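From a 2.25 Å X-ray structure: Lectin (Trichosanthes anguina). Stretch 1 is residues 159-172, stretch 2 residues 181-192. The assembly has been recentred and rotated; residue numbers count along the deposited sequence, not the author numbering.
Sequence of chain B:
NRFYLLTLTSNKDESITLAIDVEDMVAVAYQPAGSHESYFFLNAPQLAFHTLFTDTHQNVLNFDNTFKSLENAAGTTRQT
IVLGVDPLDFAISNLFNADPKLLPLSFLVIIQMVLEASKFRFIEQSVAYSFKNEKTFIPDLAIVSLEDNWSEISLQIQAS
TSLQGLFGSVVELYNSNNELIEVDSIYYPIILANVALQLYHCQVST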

ATOM      1  N   ALA B 159      -0.988 -15.054   3.546  1.00 29.73           N
ATOM      2  CA  ALA B 159      -1.476 -15.661   4.752  1.00 30.30           C
ATOM      3  C   ALA B 159      -2.818 -15.066   5.185  1.00 35.62           C
ATOM      4  O   ALA B 159      -3.686 -15.777   5.693  1.00 37.11           O
ATOM      5  N   SER B 160      -2.979 -13.761   4.964  1.00 36.42           N
ATOM      6  CA  SER B 160      -4.179 -13.029   5.357  1.00 34.13           C
ATOM      7  C   SER B 160      -5.454 -13.522   4.694  1.00 34.67           C
ATOM      8  O   SER B 160      -6.542 -13.250   5.189  1.00 34.56           O
ATOM      9  N   THR B 161      -5.335 -14.237   3.581  1.00 36.30           N
ATOM     10  CA  THR B 161      -6.513 -14.732   2.899  1.00 36.87           C
ATOM     11  C   THR B 161      -7.262 -15.796   3.698  1.00 40.62           C
ATOM     12  O   THR B 161      -8.416 -16.080   3.387  1.00 38.07           O
ATOM     13  N   SER B 162      -6.602 -16.401   4.692  1.00 40.09           N
ATOM     14  CA  SER B 162      -7.234 -17.435   5.531  1.00 39.10           C
ATOM     15  C   SER B 162      -7.970 -16.852   6.739  1.00 39.81           C
ATOM     16  O   SER B 162      -8.711 -17.554   7.387  1.00 39.58           O
ATOM     17  N   LEU B 163      -7.770 -15.577   7.050  1.00 40.63           N
ATOM     18  CA  LEU B 163      -8.439 -14.997   8.205  1.00 38.30           C
ATOM     19  C   LEU B 163      -8.755 -13.500   8.053  1.00 35.25           C
ATOM     20  O   LEU B 163      -8.215 -12.670   8.780  1.00 33.41           O
ATOM     21  N   GLN B 164      -9.632 -13.159   7.112  1.00 37.60           N
ATOM     22  CA  GLN B 164     -10.268 -11.831   7.100  1.00 40.58           C
ATOM     23  C   GLN B 164      -9.281 -10.679   6.861  1.00 38.61           C
ATOM     24  O   GLN B 164      -9.511  -9.573   7.334  1.00 38.45           O
ATOM     25  N   GLY B 165      -8.170 -10.945   6.181  1.00 38.33           N
ATOM     26  CA  GLY B 165      -7.201  -9.893   5.864  1.00 39.34           C
ATOM     27  C   GLY B 165      -6.250  -9.564   6.992  1.00 38.55           C
ATOM     28  O   GLY B 165      -5.483  -8.609   6.903  1.00 36.86           O
ATOM     29  N   LEU B 166      -6.278 -10.371   8.048  1.00 36.88           N
ATOM     30  CA  LEU B 166      -5.369 -10.199   9.158  1.00 36.33           C
ATOM     31  C   LEU B 166      -4.071 -10.974   8.940  1.00 37.50           C
ATOM     32  O   LEU B 166      -4.071 -12.117   8.474  1.00 37.03           O
ATOM     33  N   PHE B 167      -2.971 -10.343   9.318  1.00 36.47           N
ATOM     34  CA  PHE B 167      -1.654 -10.932   9.208  1.00 38.73           C
ATOM     35  C   PHE B 167      -1.444 -11.966  10.316  1.00 42.00           C
ATOM     36  O   PHE B 167      -2.094 -11.915  11.356  1.00 39.97           O
ATOM     37  N   GLY B 168      -0.530 -12.899  10.083  1.00 42.36           N
ATOM     38  CA  GLY B 168      -0.156 -13.880  11.093  1.00 44.14           C
ATOM     39  C   GLY B 168       0.881 -13.300  12.018  1.00 45.01           C
ATOM     40  O   GLY B 168       1.072 -13.780  13.123  1.00 46.41           O
ATOM     41  N   SER B 169       1.549 -12.249  11.560  1.00 44.30           N
ATOM     42  CA  SER B 169       2.597 -11.615  12.317  1.00 45.64           C
ATOM     43  C   SER B 169       2.643 -10.113  11.997  1.00 45.34           C
ATOM     44  O   SER B 169       2.277  -9.688  10.903  1.00 47.93           O
ATOM     45  N   VAL B 170       3.090  -9.318  12.959  1.00 42.35           N
ATOM     46  CA  VAL B 170       3.220  -7.874  12.782  1.00 44.50           C
ATOM     47  C   VAL B 170       4.429  -7.538  11.910  1.00 42.82           C
ATOM     48  O   VAL B 170       5.479  -8.142  12.056  1.00 42.11           O
ATOM     49  N   VAL B 171       4.258  -6.598  10.982  1.00 40.50           N
ATOM     50  CA  VAL B 171       5.378  -6.007  10.245  1.00 37.91           C
ATOM     51  C   VAL B 171       5.634  -4.589  10.762  1.00 37.89           C
ATOM     52  O   VAL B 171       4.701  -3.823  10.925  1.00 39.80           O
ATOM     53  N   GLU B 172       6.899  -4.249  10.979  1.00 38.18           N
ATOM     54  CA  GLU B 172       7.310  -2.964  11.505  1.00 41.31           C
ATOM     55  C   GLU B 172       7.789  -2.057  10.388  1.00 38.82           C
ATOM     56  O   GLU B 172       8.857  -2.266   9.829  1.00 38.75           O
ATOM     57  N   ILE B 181       5.268   2.283  12.674  1.00 44.62           N
ATOM     58  CA  ILE B 181       3.894   1.901  12.417  1.00 44.29           C
ATOM     59  C   ILE B 181       3.849   0.384  12.319  1.00 46.26           C
ATOM     60  O   ILE B 181       4.295  -0.187  11.328  1.00 47.35           O
ATOM     61  N   GLU B 182       3.297  -0.259  13.343  1.00 46.34           N
ATOM     62  CA  GLU B 182       3.132  -1.706  13.355  1.00 47.28           C
ATOM     63  C   GLU B 182       1.864  -2.084  12.599  1.00 44.64           C
ATOM     64  O   GLU B 182       0.769  -1.723  12.994  1.00 49.47           O
ATOM     65  N   VAL B 183       2.028  -2.803  11.501  1.00 40.62           N
ATOM     66  CA  VAL B 183       0.930  -3.196  10.638  1.00 41.00           C
ATOM     67  C   VAL B 183       0.628  -4.691  10.849  1.00 40.26           C
ATOM     68  O   VAL B 183       1.526  -5.539  10.774  1.00 39.09           O
ATOM     69  N   ASP B 184      -0.639  -5.006  11.082  1.00 37.82           N
ATOM     70  CA  ASP B 184      -1.053  -6.371  11.375  1.00 37.66           C
ATOM     71  C   ASP B 184      -2.223  -6.825  10.517  1.00 35.98           C
ATOM     72  O   ASP B 184      -2.857  -7.822  10.825  1.00 33.15           O
ATOM     73  N   SER B 185      -2.496  -6.105   9.422  1.00 36.63           N
ATOM     74  CA  SER B 185      -3.583  -6.463   8.514  1.00 36.36           C
ATOM     75  C   SER B 185      -3.382  -5.782   7.179  1.00 34.52           C
ATOM     76  O   SER B 185      -2.546  -4.906   7.048  1.00 36.11           O
ATOM     77  N   ILE B 186      -4.171  -6.169   6.194  1.00 35.31           N
ATOM     78  CA  ILE B 186      -4.119  -5.505   4.905  1.00 39.01           C
ATOM     79  C   ILE B 186      -4.832  -4.146   4.851  1.00 39.04           C
ATOM     80  O   ILE B 186      -4.730  -3.460   3.849  1.00 37.73           O
ATOM     81  N   TYR B 187      -5.548  -3.767   5.911  1.00 37.90           N
ATOM     82  CA  TYR B 187      -6.465  -2.631   5.848  1.00 38.26           C
ATOM     83  C   TYR B 187      -5.715  -1.344   6.110  1.00 38.70           C
ATOM     84  O   TYR B 187      -6.220  -0.469   6.802  1.00 42.92           O
ATOM     85  N   TYR B 188      -4.496  -1.251   5.579  1.00 39.45           N
ATOM     86  CA  TYR B 188      -3.681  -0.046   5.664  1.00 39.78           C
ATOM     87  C   TYR B 188      -3.243   0.344   4.253  1.00 39.30           C
ATOM     88  O   TYR B 188      -2.783  -0.511   3.482  1.00 35.18           O
ATOM     89  N   PRO B 189      -3.411   1.627   3.891  1.00 39.98           N
ATOM     90  CA  PRO B 189      -3.030   1.994   2.526  1.00 39.55           C
ATOM     91  C   PRO B 189      -1.546   1.793   2.255  1.00 37.85           C
ATOM     92  O   PRO B 189      -1.160   1.487   1.117  1.00 36.12           O
ATOM     93  N   ILE B 190      -0.721   1.908   3.296  1.00 36.79           N
ATOM     94  CA  ILE B 190       0.714   1.721   3.117  1.00 38.64           C
ATOM     95  C   ILE B 190       1.098   0.260   2.844  1.00 36.75           C
ATOM     96  O   ILE B 190       2.260  -0.040   2.616  1.00 35.48           O
ATOM     97  N   ILE B 191       0.118  -0.636   2.841  1.00 32.72           N
ATOM     98  CA  ILE B 191       0.319  -1.936   2.286  1.00 33.77           C
ATOM     99  C   ILE B 191      -0.391  -2.043   0.959  1.00 32.94           C
ATOM    100  O   ILE B 191       0.240  -2.227  -0.076  1.00 33.00           O
ATOM    101  N   LEU B 192      -1.709  -1.923   1.008  1.00 32.53           N
ATOM    102  CA  LEU B 192      -2.566  -2.233  -0.105  1.00 32.83           C
ATOM    103  C   LEU B 192      -2.330  -1.341  -1.325  1.00 33.06           C
ATOM    104  O   LEU B 192      -2.426  -1.805  -2.453  1.00 33.90           O
TER

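Phe-167 is the apolar centre of the contact. Its CA-to-CB bond points toward stretch 2, and chi1 is m (-73°). No other residue of stretch 1 has as much surface covered by the opposing stretch. The ring lies along the backbone of strand 181-185 and the loop after it. Ser-185 C sits over one ring face, 3.5 Å from Phe-167 CE2. Three aliphatic side chains touch the ring. Val-183, in the t rotamer, places CG1 4.0 Å from Phe-167 CE1. Ile-186, with chi1 p, brings CG2 to 3.7 Å from Phe-167 CE2. Ile-191, m at both chi angles, reaches the ring edge, with its CG2 4.4 Å from Phe-167 CZ. Beside the ring, the backbones are joined as well: Phe-167 N donates to Asp-184 O at 2.9 Å.

Ser-160, chi1 p, also points toward stretch 2. Its OG lies 3.8 Å from Ile-186 CG2, a contact without a hydrogen bond. Its polar partner lies just outside the stretches.

Leu-166 and Ser-185 form an antiparallel non-hydrogen-bonded pair, with both side chains on the same sheet face. Leu-166 has chi1 m and chi2 between wells at 147°. Its CD2 packs 4.1 Å from Ser-185 CB. Ser-185 is p, and its OG accepts a hydrogen bond from Tyr-187 N at 3.3 Å, which ties the strand end to the following loop.

Beyond the corner at 168 and 169, Val-171 pairs with Val-183. Both are t and lie on one face. Two backbone hydrogen bonds join them: Val-171 N to Val-183 O and Val-183 N to Val-171 O, each 2.9 Å. Val-170, also t, points sideways. Its CG1 is 3.6 Å from Glu-182 CB, and its CG2 is 4.1 Å from Asp-184 CB. The Asp-184 carboxylate finds its hydrogen bonds elsewhere in the structure.

The polar edge has two ends. At one, Glu-172 and Glu-182, both chi1 m, share a face. Glu-172 OE2 and Glu-182 OE2 are 4.6 Å apart, a proximity of like charges rather than a bond. At the other, Tyr-187 has chi1 m and starts sideways, but its end comes nearer to stretch 1. Tyr-187 OH donates to Gln-164 O at 2.6 Å. Gly-165 lies in the same turn, and Gly-165 O accepts from Ile-186 N at 2.9 Å. A CB on Gly-165 would clash with Tyr-187 OH and Ile-186 CG1, and its positive phi also favours glycine.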

ATOM      1  CB  ALA B 159      -0.448 -15.485   5.845  1.00 29.72           C
ATOM      2  CB  SER B 160      -4.025 -11.547   5.029  1.00 34.31           C
ATOM      3  OG  SER B 160      -4.288 -11.326   3.644  1.00 33.21           O
ATOM      4  CB  THR B 161      -6.180 -15.354   1.541  1.00 37.77           C
ATOM      5  OG1 THR B 161      -5.257 -16.427   1.723  1.00 37.41           O
ATOM      6  CG2 THR B 161      -5.589 -14.311   0.605  1.00 41.08           C
ATOM      7  CB  SER B 162      -6.194 -18.455   6.023  1.00 36.30           C
ATOM      8  OG  SER B 162      -5.279 -17.855   6.926  1.00 33.21           O
ATOM      9  CB  LEU B 163      -7.604 -15.231   9.467  1.00 38.95           C
ATOM     10  CG  LEU B 163      -8.404 -15.037  10.773  1.00 40.41           C
ATOM     11  CD1 LEU B 163      -9.324 -16.223  11.021  1.00 41.89           C
ATOM     12  CD2 LEU B 163      -7.499 -14.832  11.966  1.00 40.83           C
ATOM     13  CB  GLN B 164     -10.977 -11.568   8.452  1.00 44.53           C
ATOM     14  CG  GLN B 164     -11.986 -12.621   8.893  1.00 47.30           C
ATOM     15  CD  GLN B 164     -13.391 -12.331   8.395  1.00 52.85           C
ATOM     16  OE1 GLN B 164     -13.586 -11.724   7.335  1.00 54.36           O
ATOM     17  NE2 GLN B 164     -14.383 -12.758   9.167  1.00 57.02           N
ATOM     18  CB  LEU B 166      -6.029 -10.661  10.460  1.00 40.70           C
ATOM     19  CG  LEU B 166      -7.141  -9.709  10.941  1.00 42.53           C
ATOM     20  CD1 LEU B 166      -8.254 -10.465  11.647  1.00 45.63           C
ATOM     21  CD2 LEU B 166      -6.567  -8.639  11.850  1.00 42.72           C
ATOM     22  CB  PHE B 167      -0.593  -9.833   9.343  1.00 35.91           C
ATOM     23  CG  PHE B 167      -0.475  -8.928   8.142  1.00 33.67           C
ATOM     24  CD1 PHE B 167       0.532  -7.987   8.101  1.00 34.26           C
ATOM     25  CD2 PHE B 167      -1.314  -9.053   7.043  1.00 33.63           C
ATOM     26  CE1 PHE B 167       0.694  -7.155   7.008  1.00 35.67           C
ATOM     27  CE2 PHE B 167      -1.153  -8.232   5.943  1.00 33.33           C
ATOM     28  CZ  PHE B 167      -0.144  -7.285   5.927  1.00 34.35           C
ATOM     29  CB  SER B 169       3.929 -12.319  12.009  1.00 49.04           C
ATOM     30  OG  SER B 169       5.004 -11.401  11.928  1.00 57.55           O
ATOM     31  CB  VAL B 170       3.354  -7.174  14.150  1.00 46.47           C
ATOM     32  CG1 VAL B 170       3.710  -5.704  13.989  1.00 49.73           C
ATOM     33  CG2 VAL B 170       2.059  -7.317  14.934  1.00 47.71           C
ATOM     34  CB  VAL B 171       5.069  -5.920   8.747  1.00 38.25           C
ATOM     35  CG1 VAL B 171       6.233  -5.276   8.003  1.00 40.21           C
ATOM     36  CG2 VAL B 171       4.756  -7.302   8.180  1.00 39.77           C
ATOM     37  CB  GLU B 172       8.441  -3.151  12.520  1.00 45.16           C
ATOM     38  CG  GLU B 172       8.153  -4.242  13.533  1.00 50.75           C
ATOM     39  CD  GLU B 172       9.038  -4.165  14.757  1.00 53.62           C
ATOM     40  OE1 GLU B 172      10.276  -4.175  14.616  1.00 61.93           O
ATOM     41  OE2 GLU B 172       8.488  -4.092  15.862  1.00 56.47           O
ATOM     42  CB  ILE B 181       3.364   2.499  11.097  1.00 43.11           C
ATOM     43  CG1 ILE B 181       3.505   4.007  11.097  1.00 44.09           C
ATOM     44  CG2 ILE B 181       1.909   2.119  10.870  1.00 43.39           C
ATOM     45  CD1 ILE B 181       2.867   4.666   9.892  1.00 48.28           C
ATOM     46  CB  GLU B 182       3.062  -2.212  14.792  1.00 51.26           C
ATOM     47  CG  GLU B 182       4.308  -1.916  15.610  1.00 55.99           C
ATOM     48  CD  GLU B 182       4.148  -2.221  17.096  1.00 63.54           C
ATOM     49  OE1 GLU B 182       3.114  -2.807  17.496  1.00 68.34           O
ATOM     50  OE2 GLU B 182       5.065  -1.863  17.870  1.00 65.49           O
ATOM     51  CB  VAL B 183       1.315  -2.941   9.163  1.00 40.37           C
ATOM     52  CG1 VAL B 183       0.213  -3.377   8.226  1.00 44.53           C
ATOM     53  CG2 VAL B 183       1.653  -1.481   8.964  1.00 43.45           C
ATOM     54  CB  ASP B 184      -1.389  -6.494  12.865  1.00 41.17           C
ATOM     55  CG  ASP B 184      -2.664  -5.763  13.247  1.00 44.21           C
ATOM     56  OD1 ASP B 184      -3.442  -6.327  14.051  1.00 44.63           O
ATOM     57  OD2 ASP B 184      -2.900  -4.644  12.727  1.00 44.59           O
ATOM     58  CB  SER B 185      -4.944  -6.038   9.093  1.00 36.35           C
ATOM     59  OG  SER B 185      -5.103  -4.634   9.013  1.00 36.08           O
ATOM     60  CB  ILE B 186      -4.764  -6.342   3.810  1.00 42.38           C
ATOM     61  CG1 ILE B 186      -6.183  -6.733   4.224  1.00 43.13           C
ATOM     62  CG2 ILE B 186      -3.897  -7.542   3.486  1.00 47.82           C
ATOM     63  CD1 ILE B 186      -7.103  -6.860   3.044  1.00 47.71           C
ATOM     64  CB  TYR B 187      -7.633  -2.826   6.840  1.00 35.17           C
ATOM     65  CG  TYR B 187      -8.362  -4.106   6.557  1.00 32.45           C
ATOM     66  CD1 TYR B 187      -8.294  -5.182   7.426  1.00 33.53           C
ATOM     67  CD2 TYR B 187      -9.048  -4.264   5.385  1.00 31.83           C
ATOM     68  CE1 TYR B 187      -8.937  -6.373   7.150  1.00 30.82           C
ATOM     69  CE2 TYR B 187      -9.686  -5.452   5.091  1.00 33.44           C
ATOM     70  CZ  TYR B 187      -9.628  -6.494   5.991  1.00 33.73           C
ATOM     71  OH  TYR B 187     -10.260  -7.664   5.687  1.00 34.28           O
ATOM     72  CB  TYR B 188      -2.466  -0.271   6.543  1.00 39.13           C
ATOM     73  CG  TYR B 188      -2.805  -0.485   7.993  1.00 42.07           C
ATOM     74  CD1 TYR B 188      -3.174  -1.743   8.457  1.00 43.15           C
ATOM     75  CD2 TYR B 188      -2.751   0.564   8.907  1.00 42.39           C
ATOM     76  CE1 TYR B 188      -3.487  -1.954   9.784  1.00 43.05           C
ATOM     77  CE2 TYR B 188      -3.075   0.366  10.235  1.00 43.36           C
ATOM     78  CZ  TYR B 188      -3.440  -0.902  10.671  1.00 45.36           C
ATOM     79  OH  TYR B 188      -3.761  -1.141  11.992  1.00 44.87           O
ATOM     80  CB  PRO B 189      -3.427   3.483   2.416  1.00 40.26           C
ATOM     81  CG  PRO B 189      -3.761   3.932   3.787  1.00 39.50           C
ATOM     82  CD  PRO B 189      -4.114   2.720   4.588  1.00 40.86           C
ATOM     83  CB  ILE B 190       1.536   2.302   4.272  1.00 41.51           C
ATOM     84  CG1 ILE B 190       1.434   1.451   5.537  1.00 43.03           C
ATOM     85  CG2 ILE B 190       1.099   3.729   4.560  1.00 42.04           C
ATOM     86  CD1 ILE B 190       2.264   2.013   6.670  1.00 44.16           C
ATOM     87  CB  ILE B 191      -0.181  -3.050   3.233  1.00 34.66           C
ATOM     88  CG1 ILE B 191       0.593  -3.008   4.556  1.00 36.78           C
ATOM     89  CG2 ILE B 191      -0.049  -4.402   2.561  1.00 34.39           C
ATOM     90  CD1 ILE B 191       2.091  -3.193   4.439  1.00 37.04           C
ATOM     91  CB  LEU B 192      -4.029  -2.106   0.348  1.00 36.45           C
ATOM     92  CG  LEU B 192      -5.059  -2.655  -0.637  1.00 38.60           C
ATOM     93  CD1 LEU B 192      -4.780  -4.129  -0.881  1.00 41.91           C
ATOM     94  CD2 LEU B 192      -6.482  -2.450  -0.140  1.00 40.41           C
TER